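Side-chain contacts in ATP-dependent zinc metalloprotease FtsH (Thermotoga maritima, PDB 4M8A), which probably acts as a processive, ATP-dependent zinc metalloprotease on cytoplasmic and membrane proteins, contributing to quality control of integral membrane proteins: residues L7-F12 with S55-K60; L34-K39 with Y44-P49. All coordinates share one frame; numbering follows the deposited sequence. Where two conformers were deposited one is given.

Interaction 1: residues L7-F12 with S55-K60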
loop_
_atom_site.group_PDB
_atom_site.type_symbol
_atom_site.label_atom_id
_atom_site.label_comp_id
_atom_site.label_asym_id
_atom_site.label_seq_id
_atom_site.Cartn_x
_atom_site.Cartn_y
_atom_site.Cartn_z
ATOM N N LEU B 7 6.259 1.937 25.312
ATOM C CA LEU B 7 6.000 2.804 24.174
ATOM C C LEU B 7 4.485 2.940 24.015
ATOM O O LEU B 7 3.762 1.945 24.026
ATOM C CB LEU B 7 6.621 2.173 22.923
ATOM C CG LEU B 7 6.469 2.867 21.577
ATOM C CD1 LEU B 7 7.252 4.161 21.578
ATOM C CD2 LEU B 7 6.967 1.947 20.471
ATOM N N SER B 8 3.989 4.162 23.882
ATOM C CA SER B 8 2.549 4.351 23.720
ATOM C C SER B 8 2.112 3.860 22.340
ATOM O O SER B 8 2.921 3.792 21.402
ATOM C CB SER B 8 2.155 5.830 23.907
ATOM O OG SER B 8 2.550 6.607 22.782
ATOM N N TYR B 9 0.831 3.537 22.207
ATOM C CA TYR B 9 0.293 3.169 20.907
ATOM C C TYR B 9 0.489 4.300 19.891
ATOM O O TYR B 9 0.886 4.060 18.750
ATOM C CB TYR B 9 -1.178 2.718 21.003
ATOM C CG TYR B 9 -1.679 2.198 19.679
ATOM C CD1 TYR B 9 -1.261 0.963 19.192
ATOM C CD2 TYR B 9 -2.528 2.954 18.894
ATOM C CE1 TYR B 9 -1.693 0.497 17.973
ATOM C CE2 TYR B 9 -2.968 2.484 17.656
ATOM C CZ TYR B 9 -2.542 1.258 17.207
ATOM O OH TYR B 9 -2.943 0.776 15.978
ATOM N N THR B 10 0.240 5.541 20.302
ATOM C CA THR B 10 0.422 6.666 19.389
ATOM C C THR B 10 1.860 6.761 18.885
ATOM O O THR B 10 2.097 6.950 17.689
ATOM C CB THR B 10 0.019 7.976 20.066
ATOM O OG1 THR B 10 -1.336 7.857 20.492
ATOM C CG2 THR B 10 0.116 9.146 19.098
ATOM N N SER B 11 2.816 6.611 19.797
ATOM C CA SER B 11 4.223 6.690 19.426
ATOM C C SER B 11 4.623 5.521 18.523
ATOM O O SER B 11 5.446 5.687 17.624
ATOM C CB SER B 11 5.122 6.760 20.662
ATOM O OG SER B 11 5.023 8.024 21.313
ATOM N N PHE B 12 4.018 4.359 18.750
ATOM C CA PHE B 12 4.233 3.191 17.900
ATOM C C PHE B 12 3.776 3.480 16.476
ATOM O O PHE B 12 4.514 3.240 15.520
ATOM C CB PHE B 12 3.471 1.987 18.461
ATOM C CG PHE B 12 3.303 0.852 17.481
ATOM C CD1 PHE B 12 4.402 0.167 16.983
ATOM C CD2 PHE B 12 2.034 0.463 17.073
ATOM C CE1 PHE B 12 4.240 -0.878 16.077
ATOM C CE2 PHE B 12 1.861 -0.581 16.179
ATOM C CZ PHE B 12 2.965 -1.259 15.680
ATOM N N SER B 55 -7.097 -5.551 11.173
ATOM C CA SER B 55 -6.600 -6.011 9.879
ATOM C C SER B 55 -5.983 -4.884 9.072
ATOM O O SER B 55 -5.091 -5.121 8.262
ATOM C CB SER B 55 -7.724 -6.659 9.067
ATOM O OG SER B 55 -8.717 -5.703 8.731
ATOM N N GLN B 56 -6.460 -3.663 9.295
ATOM C CA GLN B 56 -5.932 -2.505 8.581
ATOM C C GLN B 56 -4.504 -2.216 9.027
ATOM O O GLN B 56 -3.622 -1.967 8.198
ATOM C CB GLN B 56 -6.820 -1.289 8.817
ATOM C CG GLN B 56 -6.548 -0.128 7.898
ATOM C CD GLN B 56 -7.655 0.900 7.976
ATOM O OE1 GLN B 56 -8.817 0.568 8.204
ATOM N NE2 GLN B 56 -7.297 2.164 7.775
ATOM N N LEU B 57 -4.271 -2.282 10.338
ATOM C CA LEU B 57 -2.930 -2.085 10.886
ATOM C C LEU B 57 -2.001 -3.188 10.411
ATOM O O LEU B 57 -0.876 -2.939 9.983
ATOM C CB LEU B 57 -2.956 -2.074 12.410
ATOM C CG LEU B 57 -1.581 -2.123 13.097
ATOM C CD1 LEU B 57 -0.773 -0.833 12.880
ATOM C CD2 LEU B 57 -1.724 -2.427 14.592
ATOM N N ILE B 58 -2.486 -4.418 10.486
ATOM C CA ILE B 58 -1.658 -5.565 10.127
ATOM C C ILE B 58 -1.251 -5.548 8.659
ATOM O O ILE B 58 -0.086 -5.751 8.335
ATOM C CB ILE B 58 -2.344 -6.893 10.530
ATOM C CG1 ILE B 58 -2.429 -6.942 12.062
ATOM C CG2 ILE B 58 -1.570 -8.088 9.998
ATOM C CD1 ILE B 58 -3.387 -7.982 12.637
ATOM N N GLU B 59 -2.184 -5.293 7.760
ATOM C CA GLU B 59 -1.780 -5.323 6.366
ATOM C C GLU B 59 -0.903 -4.118 6.030
ATOM O O GLU B 59 -0.028 -4.217 5.173
ATOM C CB GLU B 59 -2.977 -5.497 5.423
ATOM C CG GLU B 59 -3.773 -6.795 5.651
ATOM C CD GLU B 59 -2.967 -8.085 5.445
ATOM O OE1 GLU B 59 -2.049 -8.119 4.592
ATOM O OE2 GLU B 59 -3.282 -9.088 6.122
ATOM N N LYS B 60 -1.097 -3.007 6.744
ATOM C CA LYS B 60 -0.199 -1.851 6.631
ATOM C C LYS B 60 1.245 -2.189 7.024
ATOM O O LYS B 60 2.193 -1.845 6.308
ATOM C CB LYS B 60 -0.700 -0.692 7.495
ATOM C CG LYS B 60 0.233 0.521 7.558
ATOM C CD LYS B 60 -0.357 1.600 8.469
ATOM C CE LYS B 60 0.654 2.686 8.811
ATOM N NZ LYS B 60 0.041 3.775 9.634
#
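The rings of Tyr9 and Phe12 both reach Leu57, whose forked end lies against the two of them. Leu57 CD2 sits at the hydroxyl-bearing edge of the Tyr9 ring, near the ring plane, with Tyr9 OH 3.7 Å from Leu57 CD2 and Tyr9 CE1 4.5 Å from the same methyl. Leu57 CD1 approaches the phenylalanine ring obliquely, 4.2 Å from Phe12 CE2, and is also 4.1 Å from Tyr9 OH, so that neither methyl belongs to one ring alone. Tyr9 also meets Trp50 edge-to-face. Tyr9 and Leu57 extend toward each other from opposite directions. In both, CG is anti to the backbone N (chi1 -174° in Tyr9, 170° in Leu57), which carries the ring and the forked leucine end toward each other across the distance between the helices, where Phe12 CA and Leu57 CA remain 11.3 Å apart. The contact is therefore made by side-chain ends, is purely van der Waals in character, and buries about 102 Å² in all.

In the fold of this periplasmic domain, it joins the start of helix 9-17, which packs on the four-stranded mixed sheet, to the start of helix 55-63. The first helix opens with Ser8 as N-cap: Ser8 OG accepts a hydrogen bond from Ser11 N at 3.0 Å, with an N-H...O angle of 160°. Phe12 N in turn bonds to Ser8 O at 2.9 Å, setting the first helical turn from which both aromatic rings project. On the far helix, Glu59 OE2 is hydrogen-bonded to Tyr9 OH of a neighbouring subunit.

Interaction 2: residues L34-K39 with Y44-P49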
loop_
_atom_site.group_PDB
_atom_site.type_symbol
_atom_site.label_atom_id
_atom_site.label_comp_id
_atom_site.label_asym_id
_atom_site.label_seq_id
_atom_site.Cartn_x
_atom_site.Cartn_y
_atom_site.Cartn_z
ATOM N N LEU B 34 2.252 -5.749 22.140
ATOM C CA LEU B 34 3.068 -5.801 20.947
ATOM C C LEU B 34 4.503 -5.577 21.349
ATOM O O LEU B 34 4.806 -4.643 22.078
ATOM C CB LEU B 34 2.685 -4.686 19.967
ATOM C CG LEU B 34 1.210 -4.456 19.658
ATOM C CD1 LEU B 34 1.064 -3.294 18.702
ATOM C CD2 LEU B 34 0.560 -5.707 19.095
ATOM N N ARG B 35 5.401 -6.437 20.892
ATOM C CA ARG B 35 6.813 -6.168 21.070
ATOM C C ARG B 35 7.342 -5.655 19.749
ATOM O O ARG B 35 7.195 -6.304 18.704
ATOM C CB ARG B 35 7.561 -7.416 21.512
ATOM C CG ARG B 35 7.330 -7.779 22.959
ATOM C CD ARG B 35 8.382 -8.756 23.405
ATOM N NE ARG B 35 7.849 -10.104 23.500
ATOM C CZ ARG B 35 8.071 -11.064 22.613
ATOM N NH1 ARG B 35 8.829 -10.840 21.539
ATOM N NH2 ARG B 35 7.539 -12.255 22.813
ATOM N N VAL B 36 7.931 -4.473 19.802
ATOM C CA VAL B 36 8.314 -3.740 18.605
ATOM C C VAL B 36 9.838 -3.605 18.547
ATOM O O VAL B 36 10.459 -3.036 19.433
ATOM C CB VAL B 36 7.661 -2.349 18.593
ATOM C CG1 VAL B 36 8.055 -1.571 17.345
ATOM C CG2 VAL B 36 6.140 -2.476 18.716
ATOM N N TYR B 37 10.428 -4.154 17.500
ATOM C CA TYR B 37 11.871 -4.150 17.322
ATOM C C TYR B 37 12.262 -3.139 16.259
ATOM O O TYR B 37 11.599 -3.022 15.235
ATOM C CB TYR B 37 12.354 -5.544 16.910
ATOM C CG TYR B 37 12.093 -6.611 17.940
ATOM C CD1 TYR B 37 10.843 -7.236 18.037
ATOM C CD2 TYR B 37 13.094 -7.004 18.822
ATOM C CE1 TYR B 37 10.611 -8.221 18.989
ATOM C CE2 TYR B 37 12.870 -7.983 19.772
ATOM C CZ TYR B 37 11.627 -8.585 19.859
ATOM O OH TYR B 37 11.404 -9.555 20.824
ATOM N N THR B 38 13.355 -2.433 16.496
ATOM C CA THR B 38 13.839 -1.438 15.564
ATOM C C THR B 38 15.121 -1.885 14.880
ATOM O O THR B 38 15.864 -2.735 15.391
ATOM C CB THR B 38 14.104 -0.097 16.244
ATOM O OG1 THR B 38 15.122 -0.266 17.236
ATOM C CG2 THR B 38 12.846 0.433 16.891
ATOM N N LYS B 39 15.386 -1.286 13.724
ATOM C CA LYS B 39 16.576 -1.611 12.952
ATOM C C LYS B 39 17.851 -1.233 13.683
ATOM O O LYS B 39 18.911 -1.796 13.396
ATOM C CB LYS B 39 16.525 -0.929 11.587
ATOM C CG LYS B 39 15.365 -1.416 10.734
ATOM C CD LYS B 39 15.388 -0.835 9.330
ATOM C CE LYS B 39 14.171 -1.317 8.541
ATOM N NZ LYS B 39 14.070 -0.662 7.201
ATOM N N TYR B 44 10.701 -2.401 22.199
ATOM C CA TYR B 44 9.706 -1.655 22.936
ATOM C C TYR B 44 8.514 -2.544 23.204
ATOM O O TYR B 44 8.236 -3.477 22.443
ATOM C CB TYR B 44 9.245 -0.448 22.120
ATOM C CG TYR B 44 10.346 0.529 21.808
ATOM C CD1 TYR B 44 10.672 1.539 22.705
ATOM C CD2 TYR B 44 11.089 0.423 20.633
ATOM C CE1 TYR B 44 11.683 2.433 22.428
ATOM C CE2 TYR B 44 12.113 1.307 20.351
ATOM C CZ TYR B 44 12.407 2.314 21.250
ATOM O OH TYR B 44 13.426 3.218 20.981
ATOM N N GLU B 45 7.794 -2.238 24.274
ATOM C CA GLU B 45 6.576 -2.940 24.622
ATOM C C GLU B 45 5.391 -1.983 24.522
ATOM O O GLU B 45 5.384 -0.914 25.143
ATOM C CB GLU B 45 6.712 -3.519 26.039
ATOM C CG GLU B 45 5.438 -4.017 26.661
ATOM C CD GLU B 45 5.666 -4.653 28.024
ATOM O OE1 GLU B 45 6.759 -5.224 28.254
ATOM O OE2 GLU B 45 4.749 -4.573 28.867
ATOM N N VAL B 46 4.397 -2.371 23.730
ATOM C CA VAL B 46 3.212 -1.557 23.529
ATOM C C VAL B 46 1.996 -2.344 24.021
ATOM O O VAL B 46 1.652 -3.400 23.468
ATOM C CB VAL B 46 2.999 -1.205 22.036
ATOM C CG1 VAL B 46 1.780 -0.284 21.878
ATOM C CG2 VAL B 46 4.243 -0.566 21.443
ATOM N N ASP B 47 1.334 -1.830 25.051
ATOM C CA ASP B 47 0.142 -2.482 25.585
ATOM C C ASP B 47 -1.044 -2.028 24.750
ATOM O O ASP B 47 -1.515 -0.899 24.897
ATOM C CB ASP B 47 -0.041 -2.108 27.059
ATOM C CG ASP B 47 -1.149 -2.904 27.745
ATOM O OD1 ASP B 47 -2.079 -3.399 27.060
ATOM O OD2 ASP B 47 -1.094 -3.029 28.985
ATOM N N ALA B 48 -1.509 -2.889 23.849
ATOM C CA ALA B 48 -2.525 -2.489 22.869
ATOM C C ALA B 48 -3.378 -3.677 22.438
ATOM O O ALA B 48 -3.238 -4.158 21.311
ATOM C CB ALA B 48 -1.868 -1.847 21.640
ATOM N N PRO B 49 -4.278 -4.144 23.324
ATOM C CA PRO B 49 -5.091 -5.324 22.998
ATOM C C PRO B 49 -5.984 -5.137 21.766
ATOM O O PRO B 49 -6.367 -6.133 21.151
ATOM C CB PRO B 49 -5.956 -5.521 24.249
ATOM C CG PRO B 49 -5.201 -4.841 25.355
ATOM C CD PRO B 49 -4.460 -3.705 24.719
#
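Val46 lies beside Leu34 and Val36 on one face of an antiparallel beta hairpin. Its CB is 4.1 Å from Leu34 CB, the closest side-chain approach of this pair, and Val46 CB also lies 3.9 Å from Leu34 O. A chi1 of -177° places CG2 anti to the carbonyl carbon, where Val46 CG2 comes within 3.8 Å of Val36 CG2, the two valines meeting at a slant. The backbone holds this register: Val46 N donates to Leu34 O at 2.8 Å, and Leu34 N returns a bond to Val46 O. A second reciprocal pair joins Val36 and Tyr44. Arg35 and Glu45, the non-hydrogen-bonded pair between them, turn their side chains to the other face.

Further along, the Tyr44 ring receives Thr38 CG2 at its edge, in plane, 3.6 Å from Tyr44 CE2. Thr38 OG1 instead bonds to Asp40 OD1 and to Arg42 N in the hairpin turn.

Within the sheet, strand 33-38 runs between strand 43-47 and strand 23-29, to which Arg35 and Tyr37 are bonded through their backbones; helix 9-17 covers the face bearing Leu34 and Val36 with Phe12.

Interaction 2 is nested within the loop closed by interaction 1: the chain passes from 7-12 through both hairpin strands before reaching 55-60, which follows strand 43-47. Their centres are about 9 Å apart, and the two contacts touch through residues 7-12. Phe12 CD1 packs 3.6 Å from Val36 CG2, while Leu7 N probably donates to Glu45 O along the outer side of strand 43-47. Segment 7-12 thus joins the sheet on one side to helix 55-63 on the other, making one compact periplasmic domain. Both contacts also border a second subunit of the six-chain assembly, so the same small fold supplies surfaces for subunit association.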